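Succinate dehydrogenase (Membrane anchor subunit) (PDB 7D6V) serves as the membrane anchor of mycobacterial succinate dehydrogenase Sdh1, holding a Rieske-type [2Fe-2S] cluster that probably passes electrons from succinate to quinone. Local coordinates at residues Ala109-Tyr115 with His155-Phe159. Numbering follows the deposited sequence.
With FES (Fe2/s2 (inorganic) cluster), chain J; PEV ((1S)-2-{[(2-aminoethoxy)(hydroxy)phosphoryl]oxy}-1-[(palmitoyloxy)methyl]ethyl stearate), chain I.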
ATOM      1  N   ALA C 109       6.741 -40.869  -4.829  1.00 12.55           N
ATOM      2  CA  ALA C 109       5.575 -40.093  -5.236  1.00 12.55           C
ATOM      3  C   ALA C 109       5.293 -38.955  -4.261  1.00 12.55           C
ATOM      4  O   ALA C 109       4.877 -37.866  -4.671  1.00 12.55           O
ATOM      5  CB  ALA C 109       4.364 -41.008  -5.363  1.00 12.55           C
ATOM      6  N   PHE C 110       5.512 -39.193  -2.967  1.00 12.05           N
ATOM      7  CA  PHE C 110       5.291 -38.162  -1.962  1.00 12.05           C
ATOM      8  C   PHE C 110       6.215 -36.977  -2.174  1.00 12.05           C
ATOM      9  O   PHE C 110       5.793 -35.823  -2.058  1.00 12.05           O
ATOM     10  CB  PHE C 110       5.490 -38.755  -0.568  1.00 12.05           C
ATOM     11  CG  PHE C 110       5.382 -37.755   0.545  1.00 12.05           C
ATOM     12  CD1 PHE C 110       4.192 -37.103   0.800  1.00 12.05           C
ATOM     13  CD2 PHE C 110       6.473 -37.479   1.346  1.00 12.05           C
ATOM     14  CE1 PHE C 110       4.094 -36.190   1.824  1.00 12.05           C
ATOM     15  CE2 PHE C 110       6.379 -36.569   2.373  1.00 12.05           C
ATOM     16  CZ  PHE C 110       5.186 -35.926   2.614  1.00 12.05           C
ATOM     17  N   ARG C 111       7.483 -37.237  -2.477  1.00 12.33           N
ATOM     18  CA  ARG C 111       8.392 -36.125  -2.722  1.00 12.33           C
ATOM     19  C   ARG C 111       8.258 -35.556  -4.127  1.00 12.33           C
ATOM     20  O   ARG C 111       8.626 -34.400  -4.346  1.00 12.33           O
ATOM     21  CB  ARG C 111       9.831 -36.553  -2.448  1.00 12.33           C
ATOM     22  CG  ARG C 111      10.154 -36.576  -0.972  1.00 12.33           C
ATOM     23  CD  ARG C 111      11.630 -36.719  -0.719  1.00 12.33           C
ATOM     24  NE  ARG C 111      11.928 -36.857   0.701  1.00 12.33           N
ATOM     25  CZ  ARG C 111      12.456 -35.895   1.448  1.00 12.33           C
ATOM     26  NH1 ARG C 111      12.742 -34.720   0.914  1.00 12.33           N
ATOM     27  NH2 ARG C 111      12.697 -36.109   2.731  1.00 12.33           N
ATOM     28  N   LEU C 112       7.726 -36.328  -5.074  1.00 12.74           N
ATOM     29  CA  LEU C 112       7.499 -35.810  -6.416  1.00 12.74           C
ATOM     30  C   LEU C 112       6.291 -34.888  -6.468  1.00 12.74           C
ATOM     31  O   LEU C 112       6.263 -33.954  -7.277  1.00 12.74           O
ATOM     32  CB  LEU C 112       7.323 -36.967  -7.394  1.00 12.74           C
ATOM     33  CG  LEU C 112       7.793 -36.733  -8.826  1.00 12.74           C
ATOM     34  CD1 LEU C 112       9.281 -36.449  -8.858  1.00 12.74           C
ATOM     35  CD2 LEU C 112       7.454 -37.932  -9.690  1.00 12.74           C
ATOM     36  N   THR C 113       5.286 -35.132  -5.634  1.00 11.82           N
ATOM     37  CA  THR C 113       4.113 -34.273  -5.585  1.00 11.82           C
ATOM     38  C   THR C 113       4.231 -33.183  -4.530  1.00 11.82           C
ATOM     39  O   THR C 113       3.308 -32.377  -4.388  1.00 11.82           O
ATOM     40  CB  THR C 113       2.851 -35.104  -5.337  1.00 11.82           C
ATOM     41  OG1 THR C 113       3.033 -35.928  -4.180  1.00 11.82           O
ATOM     42  CG2 THR C 113       2.557 -35.988  -6.534  1.00 11.82           C
ATOM     43  N   CYS C 114       5.351 -33.140  -3.815  1.00 10.87           N
ATOM     44  CA  CYS C 114       5.557 -32.114  -2.800  1.00 10.87           C
ATOM     45  C   CYS C 114       5.485 -30.737  -3.452  1.00 10.87           C
ATOM     46  O   CYS C 114       5.997 -30.539  -4.554  1.00 10.87           O
ATOM     47  CB  CYS C 114       6.907 -32.303  -2.109  1.00 10.87           C
ATOM     48  SG  CYS C 114       7.540 -30.823  -1.286  1.00 10.87           S
ATOM     49  N   TYR C 115       4.851 -29.786  -2.772  1.00 10.84           N
ATOM     50  CA  TYR C 115       4.712 -28.439  -3.307  1.00 10.84           C
ATOM     51  C   TYR C 115       6.067 -27.760  -3.473  1.00 10.84           C
ATOM     52  O   TYR C 115       6.319 -27.114  -4.493  1.00 10.84           O
ATOM     53  CB  TYR C 115       3.786 -27.612  -2.414  1.00 10.84           C
ATOM     54  CG  TYR C 115       2.312 -27.876  -2.648  1.00 10.84           C
ATOM     55  CD1 TYR C 115       1.614 -27.187  -3.625  1.00 10.84           C
ATOM     56  CD2 TYR C 115       1.624 -28.814  -1.896  1.00 10.84           C
ATOM     57  CE1 TYR C 115       0.280 -27.418  -3.848  1.00 10.84           C
ATOM     58  CE2 TYR C 115       0.285 -29.053  -2.113  1.00 10.84           C
ATOM     59  CZ  TYR C 115      -0.380 -28.351  -3.093  1.00 10.84           C
ATOM     60  OH  TYR C 115      -1.714 -28.576  -3.323  1.00 10.84           O
ATOM     61  N   HIS C 155      -1.697 -35.115  -3.700  1.00 11.21           N
ATOM     62  CA  HIS C 155      -0.545 -35.150  -2.810  1.00 11.21           C
ATOM     63  C   HIS C 155      -0.920 -35.540  -1.384  1.00 11.21           C
ATOM     64  O   HIS C 155      -0.101 -36.131  -0.674  1.00 11.21           O
ATOM     65  CB  HIS C 155       0.152 -33.792  -2.824  1.00 11.21           C
ATOM     66  CG  HIS C 155       1.377 -33.736  -1.973  1.00 11.21           C
ATOM     67  ND1 HIS C 155       2.404 -34.645  -2.089  1.00 11.21           N
ATOM     68  CD2 HIS C 155       1.735 -32.888  -0.984  1.00 11.21           C
ATOM     69  CE1 HIS C 155       3.346 -34.355  -1.211  1.00 11.21           C
ATOM     70  NE2 HIS C 155       2.964 -33.293  -0.530  1.00 11.21           N
ATOM     71  N   ARG C 156      -2.138 -35.219  -0.944  1.00 11.74           N
ATOM     72  CA  ARG C 156      -2.532 -35.526   0.429  1.00 11.74           C
ATOM     73  C   ARG C 156      -2.572 -37.027   0.694  1.00 11.74           C
ATOM     74  O   ARG C 156      -2.335 -37.469   1.824  1.00 11.74           O
ATOM     75  CB  ARG C 156      -3.887 -34.889   0.735  1.00 11.74           C
ATOM     76  CG  ARG C 156      -4.993 -35.278  -0.223  1.00 11.74           C
ATOM     77  CD  ARG C 156      -6.267 -34.509   0.064  1.00 11.74           C
ATOM     78  NE  ARG C 156      -6.147 -33.110  -0.330  1.00 11.74           N
ATOM     79  CZ  ARG C 156      -7.161 -32.254  -0.366  1.00 11.74           C
ATOM     80  NH1 ARG C 156      -8.378 -32.652  -0.035  1.00 11.74           N
ATOM     81  NH2 ARG C 156      -6.958 -31.000  -0.736  1.00 11.74           N
ATOM     82  N   TYR C 157      -2.845 -37.832  -0.332  1.00 12.42           N
ATOM     83  CA  TYR C 157      -2.874 -39.276  -0.129  1.00 12.42           C
ATOM     84  C   TYR C 157      -1.466 -39.832   0.030  1.00 12.42           C
ATOM     85  O   TYR C 157      -1.227 -40.724   0.856  1.00 12.42           O
ATOM     86  CB  TYR C 157      -3.611 -39.942  -1.285  1.00 12.42           C
ATOM     87  CG  TYR C 157      -5.083 -39.638  -1.249  1.00 12.42           C
ATOM     88  CD1 TYR C 157      -5.985 -40.536  -0.704  1.00 12.42           C
ATOM     89  CD2 TYR C 157      -5.568 -38.436  -1.732  1.00 12.42           C
ATOM     90  CE1 TYR C 157      -7.328 -40.248  -0.656  1.00 12.42           C
ATOM     91  CE2 TYR C 157      -6.903 -38.141  -1.687  1.00 12.42           C
ATOM     92  CZ  TYR C 157      -7.778 -39.048  -1.151  1.00 12.42           C
ATOM     93  OH  TYR C 157      -9.115 -38.750  -1.112  1.00 12.42           O
ATOM     94  N   PHE C 158      -0.513 -39.297  -0.730  1.00 11.93           N
ATOM     95  CA  PHE C 158       0.880 -39.641  -0.491  1.00 11.93           C
ATOM     96  C   PHE C 158       1.351 -39.106   0.852  1.00 11.93           C
ATOM     97  O   PHE C 158       2.256 -39.680   1.459  1.00 11.93           O
ATOM     98  CB  PHE C 158       1.749 -39.119  -1.631  1.00 11.93           C
ATOM     99  CG  PHE C 158       1.407 -39.719  -2.957  1.00 11.93           C
ATOM    100  CD1 PHE C 158       1.487 -41.086  -3.150  1.00 11.93           C
ATOM    101  CD2 PHE C 158       0.985 -38.924  -4.006  1.00 11.93           C
ATOM    102  CE1 PHE C 158       1.160 -41.646  -4.361  1.00 11.93           C
ATOM    103  CE2 PHE C 158       0.661 -39.481  -5.221  1.00 11.93           C
ATOM    104  CZ  PHE C 158       0.750 -40.842  -5.399  1.00 11.93           C
ATOM    105  N   PHE C 159       0.733 -38.033   1.343  1.00 11.24           N
ATOM    106  CA  PHE C 159       1.016 -37.564   2.696  1.00 11.24           C
ATOM    107  C   PHE C 159       0.547 -38.571   3.741  1.00 11.24           C
ATOM    108  O   PHE C 159       1.258 -38.840   4.715  1.00 11.24           O
ATOM    109  CB  PHE C 159       0.366 -36.197   2.913  1.00 11.24           C
ATOM    110  CG  PHE C 159       0.246 -35.802   4.354  1.00 11.24           C
ATOM    111  CD1 PHE C 159       1.363 -35.450   5.085  1.00 11.24           C
ATOM    112  CD2 PHE C 159      -0.989 -35.774   4.973  1.00 11.24           C
ATOM    113  CE1 PHE C 159       1.251 -35.087   6.403  1.00 11.24           C
ATOM    114  CE2 PHE C 159      -1.105 -35.412   6.291  1.00 11.24           C
ATOM    115  CZ  PHE C 159       0.015 -35.070   7.007  1.00 11.24           C
TER
HETATM  116 FE1  FES J 303       5.960 -30.704   0.621  1.00 12.80          FE
HETATM  117 FE2  FES J 303       3.774 -32.006   1.496  1.00 12.80          FE
HETATM  118  S1  FES J 303       3.863 -30.066   0.464  1.00 12.80           S
HETATM  119  S2  FES J 303       5.874 -32.607   1.720  1.00 12.80           S
HETATM  120  C48 PEV I 302      14.048 -36.367  -3.316  1.00 18.60           C
HETATM  121  C47 PEV I 302      13.619 -37.334  -4.413  1.00 18.60           C
HETATM  122  C46 PEV I 302      12.634 -36.666  -5.364  1.00 18.60           C
HETATM  123  C45 PEV I 302      13.369 -35.782  -6.362  1.00 18.60           C
HETATM  124  C44 PEV I 302      12.668 -35.755  -7.714  1.00 18.60           C
HETATM  125  C43 PEV I 302      13.140 -34.589  -8.572  1.00 18.60           C
HETATM  126  C42 PEV I 302      13.244 -35.000 -10.033  1.00 18.60           C
HETATM  127  C41 PEV I 302      12.070 -34.463 -10.835  1.00 18.60           C
HETATM  128  C40 PEV I 302      12.401 -34.369 -12.316  1.00 18.60           C
HETATM  129  C39 PEV I 302      11.251 -34.894 -13.157  1.00 18.60           C
HETATM  130  C38 PEV I 302      10.157 -33.842 -13.258  1.00 18.60           C
HETATM  131  C37 PEV I 302      10.403 -32.909 -14.435  1.00 18.60           C
HETATM  132  C36 PEV I 302       9.161 -32.775 -15.297  1.00 18.60           C
HETATM  133  C35 PEV I 302       8.387 -31.512 -14.947  1.00 18.60           C
HETATM  134  C34 PEV I 302       7.599 -31.020 -16.150  1.00 18.60           C
HETATM  135  C33 PEV I 302       6.797 -32.149 -16.775  1.00 18.60           C
HETATM  136  C32 PEV I 302       6.544 -31.874 -18.249  1.00 18.60           C
HETATM  137  C31 PEV I 302       5.207 -31.183 -18.449  1.00 18.60           C
HETATM  138  O31 PEV I 302       5.036 -30.094 -18.020  1.00 18.60           O
HETATM  139  O2  PEV I 302       4.189 -31.831 -19.144  1.00 18.60           O
HETATM  140  C2  PEV I 302       3.902 -31.226 -20.366  1.00 18.60           C
HETATM  141  C1  PEV I 302       2.673 -30.346 -20.190  1.00 18.60           C
HETATM  142  O3P PEV I 302       3.102 -29.055 -19.867  1.00 18.60           O
HETATM  143  P   PEV I 302       2.729 -27.818 -20.889  1.00 18.60           P
HETATM  144  O1P PEV I 302       3.705 -27.784 -22.037  1.00 18.60           O
HETATM  145  O2P PEV I 302       2.784 -26.515 -20.134  1.00 18.60           O
HETATM  146  O4P PEV I 302       1.216 -28.066 -21.485  1.00 18.60           O
HETATM  147  C4  PEV I 302       1.083 -28.596 -22.772  1.00 18.60           C
HETATM  148  C5  PEV I 302      -0.115 -29.543 -22.775  1.00 18.60           C
HETATM  149  N6  PEV I 302      -0.007 -30.488 -23.871  1.00 18.60           N
HETATM  150  C3  PEV I 302       3.643 -32.307 -21.411  1.00 18.60           C
HETATM  151  O3  PEV I 302       4.680 -33.240 -21.312  1.00 18.60           O
HETATM  152  C11 PEV I 302       4.289 -34.486 -20.811  1.00 18.60           C
HETATM  153  O11 PEV I 302       3.493 -35.139 -21.394  1.00 18.60           O
HETATM  154  C12 PEV I 302       4.879 -35.002 -19.502  1.00 18.60           C
HETATM  155  C13 PEV I 302       5.354 -36.448 -19.618  1.00 18.60           C
HETATM  156  C14 PEV I 302       6.368 -36.805 -18.536  1.00 18.60           C
HETATM  157  C15 PEV I 302       5.906 -36.384 -17.144  1.00 18.60           C
HETATM  158  C16 PEV I 302       5.817 -37.580 -16.202  1.00 18.60           C
HETATM  159  C17 PEV I 302       6.302 -37.288 -14.782  1.00 18.60           C
HETATM  160  C18 PEV I 302       6.724 -35.835 -14.564  1.00 18.60           C
HETATM  161  C19 PEV I 302       5.988 -35.164 -13.404  1.00 18.60           C
HETATM  162  C20 PEV I 302       4.861 -36.019 -12.826  1.00 18.60           C
HETATM  163  C21 PEV I 302       4.485 -35.585 -11.412  1.00 18.60           C
HETATM  164  C22 PEV I 302       3.761 -36.686 -10.642  1.00 18.60           C
HETATM  165  C23 PEV I 302       2.240 -36.581 -10.717  1.00 18.60           C
HETATM  166  C24 PEV I 302       1.606 -37.964 -10.805  1.00 18.60           C
HETATM  167  C25 PEV I 302       1.501 -38.636  -9.440  1.00 18.60           C
HETATM  168  C26 PEV I 302       2.246 -39.967  -9.403  1.00 18.60           C
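Residues 109-112 of helix 104-112 lie against the first turn of helix 155-175: Phe110 CA is 4.9 Å from Phe158 CA, and Thr113 CA 5.5 Å from His155 CA. Thr113 N to Ala109 O (2.9 Å) is an i to i-4 backbone hydrogen bond. Cys114, with psi near 140°, then N-caps the next helix, 115-124.

At this CA-CA spacing, Thr113 OG1 meets His155 ND1, where the imidazole donates a short 2.5 Å hydrogen bond (N-H...O angle 145°). The same hydroxyl is donor to Ala109 O (2.7 Å), a pairing that probably helps orient the His155 ring, whose NE2 binds the cluster. Cys114 CA sits over one face of that ring, 3.9 Å from its centroid, a CH-pi contact. The Phe110 and His155 planes differ by 13°, but with centroids 5.2 Å apart the rings barely overlap. Ala109 CB lies over one face of the Phe158 ring, 3.6 Å from its centroid and 18° off the normal, another CH-pi contact, and Phe110 CE1 meets Phe159 CB at 3.9 Å.

Both segments supply iron ligands: Cys114 SG binds FES FE1 and His155 NE2 binds FES FE2, each at 2.5 Å. His240 completes the protein ligation of FE1 and Cys206 that of FE2. Tyr115 OH hydrogen-bonds to Glu229 of the neighbouring iron-sulfur subunit, and Arg156 forms a salt bridge with the same residue, consistent with a cluster placed near the electron-delivering partner. Each iron thus has one Cys and one His, whereas classical Rieske centres give one iron two cysteines and the other two histidines, within a membrane-embedded Rieske-type [2Fe-2S] site built between helices.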